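Local coordinates for protein pyrrolidone-carboxylate peptidase (Pyrococcus furiosus, PDB 1X10) that removes N-terminal pyroglutamyl (5-oxoproline) groups from polypeptides as a thiol protease of the peptidase C15 family, working as a homotetramer, at residues V67-G72 with H166-I170; S77-I81 with I117-M121; S142-M146 with G163-V167. The protein carries 3 engineered substitutions. The contacts are given in a common frame with arbitrary orientation. Numbering follows the deposited sequence.

Contact 1. Residues V67-G72 with H166-I170; sequences VGLAPG and HVPYI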
ATOM      1  N   VAL A  67       3.652 -22.704 -10.343  1.00  9.52           N
ATOM      2  CA  VAL A  67       3.173 -21.332 -10.440  1.00  9.85           C
ATOM      3  C   VAL A  67       1.887 -21.120  -9.648  1.00  9.92           C
ATOM      4  O   VAL A  67       1.027 -21.998  -9.581  1.00  9.64           O
ATOM      5  CB  VAL A  67       2.927 -20.961 -11.920  1.00  9.93           C
ATOM      6  CG1 VAL A  67       2.751 -19.458 -12.071  1.00  9.73           C
ATOM      7  CG2 VAL A  67       4.096 -21.458 -12.781  1.00  9.32           C
ATOM      8  N   GLY A  68       1.768 -19.944  -9.048  1.00  9.83           N
ATOM      9  CA  GLY A  68       0.586 -19.633  -8.270  1.00 10.17           C
ATOM     10  C   GLY A  68       0.214 -18.166  -8.349  1.00 10.87           C
ATOM     11  O   GLY A  68       1.012 -17.327  -8.775  1.00  9.69           O
ATOM     12  N   LEU A  69      -1.016 -17.867  -7.942  1.00 10.92           N
ATOM     13  CA  LEU A  69      -1.524 -16.507  -7.935  1.00 11.97           C
ATOM     14  C   LEU A  69      -1.184 -15.894  -6.573  1.00 11.56           C
ATOM     15  O   LEU A  69      -1.359 -16.538  -5.537  1.00 11.38           O
ATOM     16  CB  LEU A  69      -3.044 -16.532  -8.122  1.00 12.38           C
ATOM     17  CG  LEU A  69      -3.857 -15.328  -8.619  1.00 14.21           C
ATOM     18  CD1 LEU A  69      -5.090 -15.201  -7.748  1.00 13.99           C
ATOM     19  CD2 LEU A  69      -3.052 -14.046  -8.615  1.00 14.66           C
ATOM     20  N   ALA A  70      -0.691 -14.657  -6.576  1.00 11.86           N
ATOM     21  CA  ALA A  70      -0.359 -13.956  -5.333  1.00 11.30           C
ATOM     22  C   ALA A  70      -1.122 -12.638  -5.309  1.00 11.75           C
ATOM     23  O   ALA A  70      -0.602 -11.592  -5.712  1.00 11.72           O
ATOM     24  CB  ALA A  70       1.137 -13.692  -5.248  1.00 11.68           C
ATOM     25  N   PRO A  71      -2.378 -12.671  -4.845  1.00 12.39           N
ATOM     26  CA  PRO A  71      -3.206 -11.465  -4.776  1.00 12.30           C
ATOM     27  C   PRO A  71      -2.486 -10.309  -4.086  1.00 12.50           C
ATOM     28  O   PRO A  71      -1.964 -10.470  -2.987  1.00 12.57           O
ATOM     29  CB  PRO A  71      -4.425 -11.930  -3.983  1.00 12.73           C
ATOM     30  CG  PRO A  71      -4.536 -13.380  -4.353  1.00 12.80           C
ATOM     31  CD  PRO A  71      -3.095 -13.834  -4.288  1.00 11.96           C
ATOM     32  N   GLY A  72      -2.450  -9.150  -4.735  1.00 12.48           N
ATOM     33  CA  GLY A  72      -1.811  -7.999  -4.120  1.00 13.20           C
ATOM     34  C   GLY A  72      -0.395  -7.707  -4.582  1.00 13.69           C
ATOM     35  O   GLY A  72       0.049  -6.556  -4.528  1.00 12.84           O
ATOM     36  N   HIS A 166       5.292 -16.778  -8.326  1.00  9.66           N
ATOM     37  CA  HIS A 166       3.970 -16.216  -8.078  1.00  9.91           C
ATOM     38  C   HIS A 166       3.706 -15.102  -9.083  1.00 10.48           C
ATOM     39  O   HIS A 166       4.609 -14.329  -9.413  1.00 10.40           O
ATOM     40  CB  HIS A 166       3.877 -15.647  -6.656  1.00 10.35           C
ATOM     41  CG  HIS A 166       3.343 -16.615  -5.646  1.00 10.05           C
ATOM     42  ND1 HIS A 166       4.108 -17.112  -4.614  1.00 10.25           N
ATOM     43  CD2 HIS A 166       2.114 -17.168  -5.503  1.00 11.28           C
ATOM     44  CE1 HIS A 166       3.374 -17.926  -3.875  1.00 10.76           C
ATOM     45  NE2 HIS A 166       2.160 -17.977  -4.392  1.00 11.13           N
ATOM     46  N   VAL A 167       2.469 -15.019  -9.568  1.00 10.78           N
ATOM     47  CA  VAL A 167       2.101 -13.977 -10.515  1.00 10.77           C
ATOM     48  C   VAL A 167       1.007 -13.112  -9.901  1.00 11.30           C
ATOM     49  O   VAL A 167       0.236 -13.572  -9.063  1.00 11.26           O
ATOM     50  CB  VAL A 167       1.577 -14.564 -11.856  1.00 10.70           C
ATOM     51  CG1 VAL A 167       2.606 -15.536 -12.437  1.00 11.24           C
ATOM     52  CG2 VAL A 167       0.226 -15.252 -11.649  1.00 10.64           C
ATOM     53  N   PRO A 168       0.943 -11.835 -10.300  1.00 11.53           N
ATOM     54  CA  PRO A 168      -0.078 -10.929  -9.772  1.00 11.43           C
ATOM     55  C   PRO A 168      -1.427 -11.272 -10.394  1.00 11.45           C
ATOM     56  O   PRO A 168      -1.521 -12.150 -11.255  1.00 11.33           O
ATOM     57  CB  PRO A 168       0.401  -9.551 -10.241  1.00 11.90           C
ATOM     58  CG  PRO A 168       1.883  -9.729 -10.457  1.00 11.36           C
ATOM     59  CD  PRO A 168       1.955 -11.097 -11.077  1.00 11.48           C
ATOM     60  N   TYR A 169      -2.467 -10.585  -9.942  1.00 11.81           N
ATOM     61  CA  TYR A 169      -3.800 -10.755 -10.515  1.00 11.62           C
ATOM     62  C   TYR A 169      -3.643 -10.289 -11.961  1.00 11.71           C
ATOM     63  O   TYR A 169      -2.788  -9.444 -12.239  1.00 10.35           O
ATOM     64  CB  TYR A 169      -4.789  -9.764  -9.901  1.00 11.83           C
ATOM     65  CG  TYR A 169      -5.395 -10.100  -8.567  1.00 12.25           C
ATOM     66  CD1 TYR A 169      -6.200 -11.230  -8.402  1.00 13.19           C
ATOM     67  CD2 TYR A 169      -5.268  -9.217  -7.494  1.00 12.96           C
ATOM     68  CE1 TYR A 169      -6.871 -11.464  -7.200  1.00 13.58           C
ATOM     69  CE2 TYR A 169      -5.938  -9.437  -6.298  1.00 13.49           C
ATOM     70  CZ  TYR A 169      -6.738 -10.555  -6.158  1.00 13.71           C
ATOM     71  OH  TYR A 169      -7.423 -10.747  -4.984  1.00 14.75           O
ATOM     72  N   ILE A 170      -4.443 -10.822 -12.883  1.00 11.67           N
ATOM     73  CA  ILE A 170      -4.402 -10.288 -14.238  1.00 12.30           C
ATOM     74  C   ILE A 170      -5.515  -9.230 -14.182  1.00 12.54           C
ATOM     75  O   ILE A 170      -6.431  -9.343 -13.362  1.00 12.48           O
ATOM     76  CB  ILE A 170      -4.691 -11.348 -15.332  1.00 12.60           C
ATOM     77  CG1 ILE A 170      -6.010 -12.070 -15.069  1.00 12.83           C
ATOM     78  CG2 ILE A 170      -3.532 -12.329 -15.404  1.00 12.41           C
ATOM     79  CD1 ILE A 170      -6.389 -13.032 -16.191  1.00 12.57           C
TER
HETATM   80  O   HOH W   1      -1.956  -8.589  -7.730  1.00  8.26           O

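Contact 2. Residues S77-I81 with I117-M121; sequences SIERI and IKKIM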
ATOM      1  N   SER A  77       7.146 -12.683  -8.913  1.00  9.77           N
ATOM      2  CA  SER A  77       8.009 -12.954  -7.780  1.00 10.06           C
ATOM      3  C   SER A  77       8.491 -14.393  -7.816  1.00 10.08           C
ATOM      4  O   SER A  77       7.714 -15.321  -8.045  1.00 10.17           O
ATOM      5  CB  SER A  77       7.300 -12.650  -6.449  1.00 10.45           C
ATOM      6  OG  SER A  77       6.058 -13.315  -6.339  1.00 11.11           O
ATOM      7  N   ILE A  78       9.789 -14.556  -7.605  1.00  9.75           N
ATOM      8  CA  ILE A  78      10.429 -15.866  -7.610  1.00  9.87           C
ATOM      9  C   ILE A  78      10.743 -16.221  -6.160  1.00  9.87           C
ATOM     10  O   ILE A  78      11.485 -15.506  -5.485  1.00  9.23           O
ATOM     11  CB  ILE A  78      11.718 -15.816  -8.445  1.00 10.75           C
ATOM     12  CG1 ILE A  78      11.393 -15.260  -9.841  1.00 11.62           C
ATOM     13  CG2 ILE A  78      12.322 -17.210  -8.556  1.00 11.62           C
ATOM     14  CD1 ILE A  78      12.601 -14.696 -10.594  1.00 12.87           C
ATOM     15  N   GLU A  79      10.160 -17.320  -5.688  1.00  9.16           N
ATOM     16  CA  GLU A  79      10.330 -17.759  -4.307  1.00  9.49           C
ATOM     17  C   GLU A  79      11.708 -18.337  -3.995  1.00  9.84           C
ATOM     18  O   GLU A  79      12.193 -19.254  -4.658  1.00  9.15           O
ATOM     19  CB  GLU A  79       9.240 -18.776  -3.948  1.00  9.85           C
ATOM     20  CG  GLU A  79       7.815 -18.260  -4.163  1.00  9.28           C
ATOM     21  CD  GLU A  79       7.486 -17.048  -3.300  1.00 10.23           C
ATOM     22  OE1 GLU A  79       6.474 -16.364  -3.588  1.00 10.43           O
ATOM     23  OE2 GLU A  79       8.228 -16.778  -2.330  1.00  9.28           O
ATOM     24  N   ARG A  80      12.325 -17.786  -2.963  1.00 10.37           N
ATOM     25  CA  ARG A  80      13.646 -18.218  -2.541  1.00 11.60           C
ATOM     26  C   ARG A  80      13.608 -19.434  -1.629  1.00 10.75           C
ATOM     27  O   ARG A  80      14.490 -20.294  -1.687  1.00  9.94           O
ATOM     28  CB  ARG A  80      14.340 -17.073  -1.804  1.00 12.76           C
ATOM     29  CG  ARG A  80      15.749 -17.374  -1.322  1.00 15.96           C
ATOM     30  CD  ARG A  80      16.361 -16.126  -0.696  1.00 18.34           C
ATOM     31  NE  ARG A  80      17.616 -15.776  -1.351  1.00 22.52           N
ATOM     32  CZ  ARG A  80      17.916 -14.569  -1.807  1.00 21.92           C
ATOM     33  NH1 ARG A  80      17.053 -13.573  -1.684  1.00 23.33           N
ATOM     34  NH2 ARG A  80      19.085 -14.362  -2.387  1.00 25.28           N
ATOM     35  N   ILE A  81      12.566 -19.520  -0.810  1.00 10.76           N
ATOM     36  CA  ILE A  81      12.487 -20.599   0.164  1.00 10.83           C
ATOM     37  C   ILE A  81      11.099 -21.185   0.445  1.00  9.88           C
ATOM     38  O   ILE A  81      10.086 -20.473   0.442  1.00  9.43           O
ATOM     39  CB  ILE A  81      13.096 -20.095   1.491  1.00 12.16           C
ATOM     40  CG1 ILE A  81      13.223 -21.229   2.510  1.00 12.61           C
ATOM     41  CG2 ILE A  81      12.230 -18.981   2.055  1.00 12.14           C
ATOM     42  CD1 ILE A  81      13.892 -20.779   3.805  1.00 13.12           C
ATOM     43  N   ILE A 117      17.302 -18.722  -9.503  1.00 13.69           N
ATOM     44  CA  ILE A 117      16.466 -17.547  -9.287  1.00 14.11           C
ATOM     45  C   ILE A 117      17.050 -16.190  -9.655  1.00 14.80           C
ATOM     46  O   ILE A 117      16.341 -15.357 -10.218  1.00 14.64           O
ATOM     47  CB  ILE A 117      15.922 -17.501  -7.833  1.00 13.99           C
ATOM     48  CG1 ILE A 117      17.048 -17.257  -6.832  1.00 14.52           C
ATOM     49  CG2 ILE A 117      15.219 -18.820  -7.509  1.00 13.14           C
ATOM     50  CD1 ILE A 117      16.538 -17.133  -5.387  1.00 15.49           C
ATOM     51  N   LYS A 118      18.323 -15.952  -9.356  1.00 15.30           N
ATOM     52  CA  LYS A 118      18.919 -14.664  -9.707  1.00 16.27           C
ATOM     53  C   LYS A 118      19.052 -14.499 -11.225  1.00 15.73           C
ATOM     54  O   LYS A 118      18.814 -13.414 -11.755  1.00 15.64           O
ATOM     55  CB  LYS A 118      20.283 -14.491  -9.025  1.00 16.87           C
ATOM     56  CG  LYS A 118      20.198 -14.226  -7.515  1.00 18.46           C
ATOM     57  CD  LYS A 118      19.358 -12.974  -7.219  1.00 20.00           C
ATOM     58  CE  LYS A 118      19.209 -12.697  -5.720  1.00 20.94           C
ATOM     59  NZ  LYS A 118      20.476 -12.259  -5.070  1.00 21.55           N
ATOM     60  N   LYS A 119      19.428 -15.568 -11.923  1.00 15.57           N
ATOM     61  CA  LYS A 119      19.554 -15.499 -13.377  1.00 15.59           C
ATOM     62  C   LYS A 119      18.182 -15.304 -14.022  1.00 14.71           C
ATOM     63  O   LYS A 119      18.046 -14.590 -15.017  1.00 13.99           O
ATOM     64  CB  LYS A 119      20.209 -16.768 -13.924  1.00 16.13           C
ATOM     65  CG  LYS A 119      21.685 -16.892 -13.587  1.00 17.95           C
ATOM     66  CD  LYS A 119      22.296 -18.103 -14.262  1.00 19.62           C
ATOM     67  CE  LYS A 119      23.799 -18.168 -14.025  1.00 21.14           C
ATOM     68  NZ  LYS A 119      24.401 -19.373 -14.660  1.00 22.65           N
ATOM     69  N   ILE A 120      17.166 -15.950 -13.460  1.00 14.38           N
ATOM     70  CA  ILE A 120      15.813 -15.815 -13.980  1.00 13.69           C
ATOM     71  C   ILE A 120      15.366 -14.358 -13.818  1.00 14.59           C
ATOM     72  O   ILE A 120      14.864 -13.747 -14.759  1.00 13.75           O
ATOM     73  CB  ILE A 120      14.838 -16.759 -13.232  1.00 13.81           C
ATOM     74  CG1 ILE A 120      15.159 -18.211 -13.593  1.00 13.05           C
ATOM     75  CG2 ILE A 120      13.399 -16.423 -13.581  1.00 13.04           C
ATOM     76  CD1 ILE A 120      14.363 -19.239 -12.807  1.00 13.82           C
ATOM     77  N   MET A 121      15.564 -13.798 -12.628  1.00 15.12           N
ATOM     78  CA  MET A 121      15.172 -12.416 -12.379  1.00 15.83           C
ATOM     79  C   MET A 121      15.880 -11.473 -13.352  1.00 16.28           C
ATOM     80  O   MET A 121      15.280 -10.538 -13.885  1.00 16.05           O
ATOM     81  CB  MET A 121      15.507 -12.017 -10.936  1.00 16.62           C
ATOM     82  CG  MET A 121      15.211 -10.549 -10.619  1.00 17.95           C
ATOM     83  SD  MET A 121      15.407 -10.090  -8.861  1.00 19.53           S
ATOM     84  CE  MET A 121      17.193  -9.831  -8.776  1.00 19.94           C
TER

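Contact 3. Residues S142-M146 with G163-V167; sequences SNYVM and GFIHV. Engineered in segment 142-146: Ser142 (natural residue Cys).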
ATOM      1  N   SER A 142       0.507 -22.653  -2.065  1.00 10.94           N
ATOM      2  CA  SER A 142       1.681 -22.433  -2.906  1.00 10.69           C
ATOM      3  C   SER A 142       2.926 -22.956  -2.196  1.00 10.17           C
ATOM      4  O   SER A 142       3.706 -23.705  -2.780  1.00 10.40           O
ATOM      5  CB  SER A 142       1.846 -20.947  -3.223  1.00 10.44           C
ATOM      6  OG  SER A 142       0.793 -20.502  -4.065  1.00 10.20           O
ATOM      7  N   ASN A 143       3.103 -22.565  -0.935  1.00  9.80           N
ATOM      8  CA  ASN A 143       4.253 -23.003  -0.149  1.00 10.11           C
ATOM      9  C   ASN A 143       4.223 -24.517   0.056  1.00 10.10           C
ATOM     10  O   ASN A 143       5.259 -25.182   0.049  1.00  9.97           O
ATOM     11  CB  ASN A 143       4.253 -22.305   1.214  1.00 10.20           C
ATOM     12  CG  ASN A 143       5.359 -22.793   2.114  1.00 10.02           C
ATOM     13  OD1 ASN A 143       6.527 -22.451   1.929  1.00  9.87           O
ATOM     14  ND2 ASN A 143       4.997 -23.616   3.100  1.00 10.42           N
ATOM     15  N   TYR A 144       3.018 -25.040   0.246  1.00 10.45           N
ATOM     16  CA  TYR A 144       2.780 -26.464   0.461  1.00 10.35           C
ATOM     17  C   TYR A 144       3.360 -27.267  -0.710  1.00 10.35           C
ATOM     18  O   TYR A 144       4.159 -28.185  -0.513  1.00  9.98           O
ATOM     19  CB  TYR A 144       1.268 -26.685   0.581  1.00 10.38           C
ATOM     20  CG  TYR A 144       0.789 -28.103   0.813  1.00 11.18           C
ATOM     21  CD1 TYR A 144       0.951 -28.732   2.051  1.00 11.63           C
ATOM     22  CD2 TYR A 144       0.083 -28.781  -0.181  1.00 10.85           C
ATOM     23  CE1 TYR A 144       0.404 -30.004   2.292  1.00 11.55           C
ATOM     24  CE2 TYR A 144      -0.462 -30.040   0.048  1.00 11.77           C
ATOM     25  CZ  TYR A 144      -0.303 -30.642   1.283  1.00 11.86           C
ATOM     26  OH  TYR A 144      -0.888 -31.865   1.504  1.00 12.62           O
ATOM     27  N   VAL A 145       2.972 -26.912  -1.930  1.00 10.20           N
ATOM     28  CA  VAL A 145       3.477 -27.615  -3.103  1.00 10.58           C
ATOM     29  C   VAL A 145       4.965 -27.335  -3.328  1.00 10.75           C
ATOM     30  O   VAL A 145       5.719 -28.230  -3.711  1.00  9.85           O
ATOM     31  CB  VAL A 145       2.683 -27.236  -4.374  1.00 11.42           C
ATOM     32  CG1 VAL A 145       1.249 -27.732  -4.254  1.00 10.69           C
ATOM     33  CG2 VAL A 145       2.705 -25.737  -4.572  1.00 13.74           C
ATOM     34  N   MET A 146       5.390 -26.098  -3.085  1.00 10.15           N
ATOM     35  CA  MET A 146       6.798 -25.758  -3.260  1.00 10.52           C
ATOM     36  C   MET A 146       7.673 -26.635  -2.364  1.00 10.72           C
ATOM     37  O   MET A 146       8.699 -27.161  -2.804  1.00 10.80           O
ATOM     38  CB  MET A 146       7.043 -24.283  -2.925  1.00 10.35           C
ATOM     39  CG  MET A 146       8.484 -23.835  -3.174  1.00  9.81           C
ATOM     40  SD  MET A 146       8.807 -22.149  -2.601  1.00 10.13           S
ATOM     41  CE  MET A 146      10.570 -22.014  -3.006  1.00  8.62           C
ATOM     42  N   GLY A 163      11.237 -25.097  -8.065  1.00 10.04           N
ATOM     43  CA  GLY A 163      11.025 -23.773  -7.527  1.00  9.79           C
ATOM     44  C   GLY A 163       9.604 -23.312  -7.730  1.00  9.64           C
ATOM     45  O   GLY A 163       8.795 -24.016  -8.344  1.00  9.63           O
ATOM     46  N   PHE A 164       9.310 -22.120  -7.222  1.00  9.34           N
ATOM     47  CA  PHE A 164       7.978 -21.558  -7.319  1.00  9.22           C
ATOM     48  C   PHE A 164       7.977 -20.109  -7.802  1.00  9.56           C
ATOM     49  O   PHE A 164       8.836 -19.307  -7.425  1.00 10.14           O
ATOM     50  CB  PHE A 164       7.293 -21.642  -5.951  1.00  9.21           C
ATOM     51  CG  PHE A 164       5.808 -21.544  -6.025  1.00  8.21           C
ATOM     52  CD1 PHE A 164       5.188 -20.328  -6.286  1.00  8.29           C
ATOM     53  CD2 PHE A 164       5.023 -22.683  -5.918  1.00  8.74           C
ATOM     54  CE1 PHE A 164       3.809 -20.253  -6.445  1.00  7.69           C
ATOM     55  CE2 PHE A 164       3.643 -22.614  -6.077  1.00  7.83           C
ATOM     56  CZ  PHE A 164       3.037 -21.402  -6.340  1.00  7.87           C
ATOM     57  N   ILE A 165       6.999 -19.783  -8.637  1.00  9.75           N
ATOM     58  CA  ILE A 165       6.851 -18.435  -9.169  1.00  9.70           C
ATOM     59  C   ILE A 165       5.428 -17.952  -8.932  1.00  9.85           C
ATOM     60  O   ILE A 165       4.468 -18.640  -9.272  1.00  9.33           O
ATOM     61  CB  ILE A 165       7.130 -18.400 -10.686  1.00 10.44           C
ATOM     62  CG1 ILE A 165       8.604 -18.716 -10.944  1.00 10.91           C
ATOM     63  CG2 ILE A 165       6.760 -17.029 -11.262  1.00  9.98           C
ATOM     64  CD1 ILE A 165       8.960 -18.794 -12.421  1.00 12.24           C
ATOM     65  N   HIS A 166       5.292 -16.778  -8.326  1.00  9.66           N
ATOM     66  CA  HIS A 166       3.970 -16.216  -8.078  1.00  9.91           C
ATOM     67  C   HIS A 166       3.706 -15.102  -9.083  1.00 10.48           C
ATOM     68  O   HIS A 166       4.609 -14.329  -9.413  1.00 10.40           O
ATOM     69  CB  HIS A 166       3.877 -15.647  -6.656  1.00 10.35           C
ATOM     70  CG  HIS A 166       3.343 -16.615  -5.646  1.00 10.05           C
ATOM     71  ND1 HIS A 166       4.108 -17.112  -4.614  1.00 10.25           N
ATOM     72  CD2 HIS A 166       2.114 -17.168  -5.503  1.00 11.28           C
ATOM     73  CE1 HIS A 166       3.374 -17.926  -3.875  1.00 10.76           C
ATOM     74  NE2 HIS A 166       2.160 -17.977  -4.392  1.00 11.13           N
ATOM     75  N   VAL A 167       2.469 -15.019  -9.568  1.00 10.78           N
ATOM     76  CA  VAL A 167       2.101 -13.977 -10.515  1.00 10.77           C
ATOM     77  C   VAL A 167       1.007 -13.112  -9.901  1.00 11.30           C
ATOM     78  O   VAL A 167       0.236 -13.572  -9.063  1.00 11.26           O
ATOM     79  CB  VAL A 167       1.577 -14.564 -11.856  1.00 10.70           C
ATOM     80  CG1 VAL A 167       2.606 -15.536 -12.437  1.00 11.24           C
ATOM     81  CG2 VAL A 167       0.226 -15.252 -11.649  1.00 10.64           C
TER

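Contact 1. Residues V67-G72 with H166-I170
Tyr169 presents one face of its ring to Pro71: Pro71 CA stands 4.0 Å from the centroid of the Tyr169 ring, 22° off the normal, a CH-pi contact, and Pro71 CB comes within 3.5 Å of Tyr169 CZ. Leu69 extends this apolar patch, its CD1 lying 4.2 Å from Tyr169 CD1. Upstream the two segments form a parallel strand pair of the central sheet, joined by Val167 N to Gly68 O (2.8 Å) and Ala70 N to Val167 O (2.9 Å), with a CA-H...O contact from His166 CA to the same Gly68 O at 3.2 Å. Beyond Ala70 the backbones separate slightly, and a water bridges them, accepting from Tyr169 N at 3.0 Å and, weakly, from Gly72 N at 3.1 Å. Gly68 is paired with the active-site His166, near the C-terminal end of strand 161-167; a beta-carbon there would sit 3.4 Å from His166 CD2, a tight approach that the glycine avoids, and Ala70 CB touches the same CD2 at 3.6 Å. His166 hydrogen-bonds to Glu79 and to the engineered Ser142. On the opposite face of the sheet Val67 and Val167 meet, CG1 to CG1 at 3.9 Å, and pack against helices 18-26 and 189-206, while strand 76-83 flanks strand 161-167.

Contact 2. Residues S77-I81 with I117-M121
Helix 117-126 packs here on strand 76-83 of the central sheet, an apolar helix-on-sheet contact with a charged margin at the subunit interface. The short strand and helix segments run nearly antiparallel, at 172°, with their axes 9.4 Å apart. Ile78 is the centre of the packing: its CG2 meets Ile117 CG2 at 3.5 Å, while its CD1 reaches Ile120 CG2 at 3.5 Å and Met121 CB at 4.0 Å. Ile120 also packs on helix 189-206. Glu79, next in the strand, turns its CA-to-CB bond away from the helix; its carboxylate pairs with Arg73 and hydrogen-bonds to the catalytic His166. Arg80 CG lies 4.1 Å from Ile117 CD1. Arg80 NH2 stands 3.7 Å from Lys118 NZ, two like charges whose closeness is offset by salt bridges from both to Asp100 of the second subunit; Arg80 also pairs with that subunit's Asp87. Apolar packing thus holds helix to sheet within the chain, whereas the clustered positive charges are balanced by acids across the interface.

Contact 3. Residues S142-M146 with G163-V167
Ser142, an engineered replacement for the natural cysteine at this active-site position, opens the segment near the start of helix 141-156, its CA-to-CB bond directed at strand 161-167. Its OG donates a hydrogen bond to His166 NE2 at 2.9 Å, lying near the plane of the imidazole, and also approaches Phe164 CZ at 3.3 Å. Asn143 and Tyr144 turn to the other side of the helix, where they meet loops of the same chain. Val145 comes back at the flank, with CG2 3.6 Å from Phe164 CE2, at the edge of the ring. One turn after Ser142, Met146 points at the strand again and sets its SD 3.7 Å from Phe164 CB; its extended side chain continues over strand 76-83. Phe164 therefore fills the gap between helix and strand, whose short axes are 8.6 Å apart and run at 157°, close to antiparallel. Phe8 of strand 2-8 adds to this packing, touching Ser142, Val145 and Phe164. Across the imidazole, His166 ND1 hydrogen-bonds to Glu79, so that Ser142, His166 and Glu79 occupy the positions of the family's Cys-His-Glu triad. The Ser142-His166 hydrogen bond places position 142 beside the histidine, consistent with a Cys-His pairing in the natural enzyme, but the thiol nucleophile itself is absent.

From the N terminus, contact 1 opens at the end of strand 63-69 and closes its loop only at 166-170. Within that span contact 2 opens on strand 76-83 and closes at helix 117-126. Contact 3 follows in series, opening on helix 141-156 and ending on strand 161-167, where it shares His166 and Val167 with contact 1. Strand 161-167 lies between strands 63-69 and 76-83, parallel to the first and antiparallel to the second, so the three contacts converge on one sheet. His166 joins them most directly: its ND1 is 2.7 Å from Glu79 OE1 of contact 2, joining the adjacent strands 161-167 and 76-83, while its NE2 faces helix 141-156 in contact 3.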